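Local coordinates for RIM-binding protein, isoform F (PDB 4Z8A) that probably helps organise the presynaptic active zone, using this SH3 domain to bind a peptide derived from the calcium channel Cacophony, at residues Y19-Q24 with Q34-F39. Numbering follows the deposited sequence.
Sequences YDYDPQ and QVELCF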
loop_
_atom_site.group_PDB
_atom_site.type_symbol
_atom_site.label_atom_id
_atom_site.label_comp_id
_atom_site.label_asym_id
_atom_site.label_seq_id
_atom_site.Cartn_x
_atom_site.Cartn_y
_atom_site.Cartn_z
ATOM N N TYR A 19 8.166 -5.173 -4.621
ATOM C CA TYR A 19 7.981 -6.617 -4.536
ATOM C C TYR A 19 6.620 -6.986 -5.101
ATOM O O TYR A 19 5.680 -6.187 -4.991
ATOM C CB TYR A 19 8.065 -7.093 -3.074
ATOM C CG TYR A 19 9.381 -6.733 -2.435
ATOM C CD1 TYR A 19 10.491 -7.569 -2.567
ATOM C CD2 TYR A 19 9.532 -5.545 -1.736
ATOM C CE1 TYR A 19 11.740 -7.224 -1.991
ATOM C CE2 TYR A 19 10.766 -5.199 -1.170
ATOM C CZ TYR A 19 11.852 -6.045 -1.295
ATOM O OH TYR A 19 13.053 -5.666 -0.720
ATOM N N ASP A 20 6.509 -8.189 -5.666
ATOM C CA ASP A 20 5.207 -8.660 -6.168
ATOM C C ASP A 20 4.268 -8.872 -5.005
ATOM O O ASP A 20 4.702 -9.380 -3.967
ATOM C CB ASP A 20 5.342 -9.970 -6.921
ATOM C CG ASP A 20 6.146 -9.841 -8.187
ATOM O OD1 ASP A 20 6.447 -8.712 -8.617
ATOM O OD2 ASP A 20 6.490 -10.890 -8.756
ATOM N N TYR A 21 2.983 -8.533 -5.178
ATOM C CA TYR A 21 1.979 -8.841 -4.162
ATOM C C TYR A 21 0.683 -9.388 -4.742
ATOM O O TYR A 21 -0.035 -8.684 -5.440
ATOM C CB TYR A 21 1.647 -7.604 -3.329
ATOM C CG TYR A 21 0.782 -7.868 -2.110
ATOM C CD1 TYR A 21 1.290 -8.569 -1.015
ATOM C CD2 TYR A 21 -0.511 -7.359 -2.021
ATOM C CE1 TYR A 21 0.524 -8.797 0.117
ATOM C CE2 TYR A 21 -1.288 -7.567 -0.873
ATOM C CZ TYR A 21 -0.765 -8.293 0.183
ATOM O OH TYR A 21 -1.493 -8.511 1.312
ATOM N N ASP A 22 0.406 -10.648 -4.426
ATOM C CA ASP A 22 -0.889 -11.265 -4.692
ATOM C C ASP A 22 -1.499 -11.621 -3.345
ATOM O O ASP A 22 -0.983 -12.479 -2.634
ATOM C CB ASP A 22 -0.717 -12.498 -5.577
ATOM C CG ASP A 22 -2.046 -13.125 -5.981
ATOM O OD1 ASP A 22 -3.096 -12.732 -5.429
ATOM O OD2 ASP A 22 -2.032 -14.010 -6.857
ATOM N N PRO A 23 -2.581 -10.942 -2.975
ATOM C CA PRO A 23 -3.179 -11.131 -1.653
ATOM C C PRO A 23 -3.493 -12.596 -1.382
ATOM O O PRO A 23 -3.377 -13.012 -0.241
ATOM C CB PRO A 23 -4.461 -10.291 -1.718
ATOM C CG PRO A 23 -4.193 -9.279 -2.803
ATOM C CD PRO A 23 -3.281 -9.920 -3.776
ATOM N N GLN A 24 -3.863 -13.378 -2.398
ATOM C CA GLN A 24 -4.182 -14.799 -2.184
ATOM C C GLN A 24 -2.964 -15.606 -1.787
ATOM O O GLN A 24 -3.072 -16.651 -1.137
ATOM C CB GLN A 24 -4.792 -15.420 -3.436
ATOM C CG GLN A 24 -6.175 -14.962 -3.720
ATOM C CD GLN A 24 -6.915 -15.886 -4.668
ATOM O OE1 GLN A 24 -7.000 -17.095 -4.445
ATOM N NE2 GLN A 24 -7.460 -15.315 -5.735
ATOM N N GLN A 34 -11.295 -9.527 -1.206
ATOM C CA GLN A 34 -12.254 -8.463 -1.449
ATOM C C GLN A 34 -11.633 -7.066 -1.479
ATOM O O GLN A 34 -12.030 -6.225 -2.291
ATOM C CB GLN A 34 -13.355 -8.488 -0.385
ATOM C CG GLN A 34 -14.342 -9.631 -0.560
ATOM C CD GLN A 34 -13.965 -10.873 0.200
ATOM O OE1 GLN A 34 -12.830 -11.015 0.699
ATOM N NE2 GLN A 34 -14.906 -11.814 0.275
ATOM N N VAL A 35 -10.679 -6.790 -0.597
ATOM C CA VAL A 35 -10.346 -5.390 -0.377
ATOM C C VAL A 35 -8.922 -4.967 -0.744
ATOM O O VAL A 35 -8.659 -3.765 -0.788
ATOM C CB VAL A 35 -10.611 -4.976 1.103
ATOM C CG1 VAL A 35 -12.068 -5.339 1.539
ATOM C CG2 VAL A 35 -9.588 -5.585 2.027
ATOM N N GLU A 36 -8.043 -5.930 -1.039
ATOM C CA GLU A 36 -6.633 -5.624 -1.351
ATOM C C GLU A 36 -6.340 -5.688 -2.854
ATOM O O GLU A 36 -7.002 -6.397 -3.614
ATOM C CB GLU A 36 -5.695 -6.567 -0.572
ATOM C CG GLU A 36 -5.840 -6.391 0.924
ATOM C CD GLU A 36 -4.963 -7.330 1.751
ATOM O OE1 GLU A 36 -4.083 -7.991 1.179
ATOM O OE2 GLU A 36 -5.210 -7.411 2.968
ATOM N N LEU A 37 -5.358 -4.900 -3.268
ATOM C CA LEU A 37 -4.968 -4.767 -4.660
ATOM C C LEU A 37 -3.776 -5.677 -4.985
ATOM O O LEU A 37 -2.859 -5.821 -4.167
ATOM C CB LEU A 37 -4.635 -3.293 -4.934
ATOM C CG LEU A 37 -4.428 -2.721 -6.328
ATOM C CD1 LEU A 37 -5.652 -2.960 -7.170
ATOM C CD2 LEU A 37 -4.173 -1.222 -6.193
ATOM N N CYS A 38 -3.826 -6.324 -6.151
ATOM C CA CYS A 38 -2.709 -7.108 -6.664
ATOM C C CYS A 38 -1.739 -6.222 -7.465
ATOM O O CYS A 38 -2.176 -5.345 -8.193
ATOM C CB CYS A 38 -3.257 -8.235 -7.542
ATOM S SG CYS A 38 -2.074 -9.460 -8.069
ATOM N N PHE A 39 -0.428 -6.452 -7.345
ATOM C CA PHE A 39 0.512 -5.685 -8.167
ATOM C C PHE A 39 1.852 -6.393 -8.318
ATOM O O PHE A 39 2.122 -7.377 -7.627
ATOM C CB PHE A 39 0.729 -4.272 -7.593
ATOM C CG PHE A 39 1.137 -4.250 -6.135
ATOM C CD1 PHE A 39 2.462 -4.366 -5.770
ATOM C CD2 PHE A 39 0.180 -4.121 -5.136
ATOM C CE1 PHE A 39 2.831 -4.335 -4.446
ATOM C CE2 PHE A 39 0.535 -4.085 -3.826
ATOM C CZ PHE A 39 1.875 -4.198 -3.471
#
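The two flanks of the RT loop of this SH3 domain, the long excursion that borders the peptide-binding groove, meet where Tyr21 pairs with Phe39 in a single antiparallel, hydrogen-bonded bridge. Tyr21 N gives a nearly straight bond to Phe39 O (2.8 Å, 173° at the hydrogen), and Phe39 N returns one to Tyr21 O at 3.0 Å. Tyr21 CB sits over one face of the Phe39 ring, 3.7 Å from its centroid. With CG anti to the backbone N (chi1 -171°), Tyr21 heads toward Glu36, and Tyr21 OH donates to Glu36 OE1 at 2.6 Å, on the syn side but 31° out of the carboxylate plane. Leu37 O, buried without a polar partner, lies at the ring edge, 3.5 Å from Tyr21 CD2, while Pro23 CG rests on Glu36 CB at 3.8 Å. A phenylalanine at Tyr21 would probably keep the ring packing but hold the carboxylate less firmly, leaving OE1 with Ser27 OG alone. Glu36 OE2 takes Asn29 ND2 and a salt bridge to a basic side chain of the bound peptide; Tyr21, packed on an apolar peptide side chain, probably helps hold in place the carboxylate that pairs with that basic group.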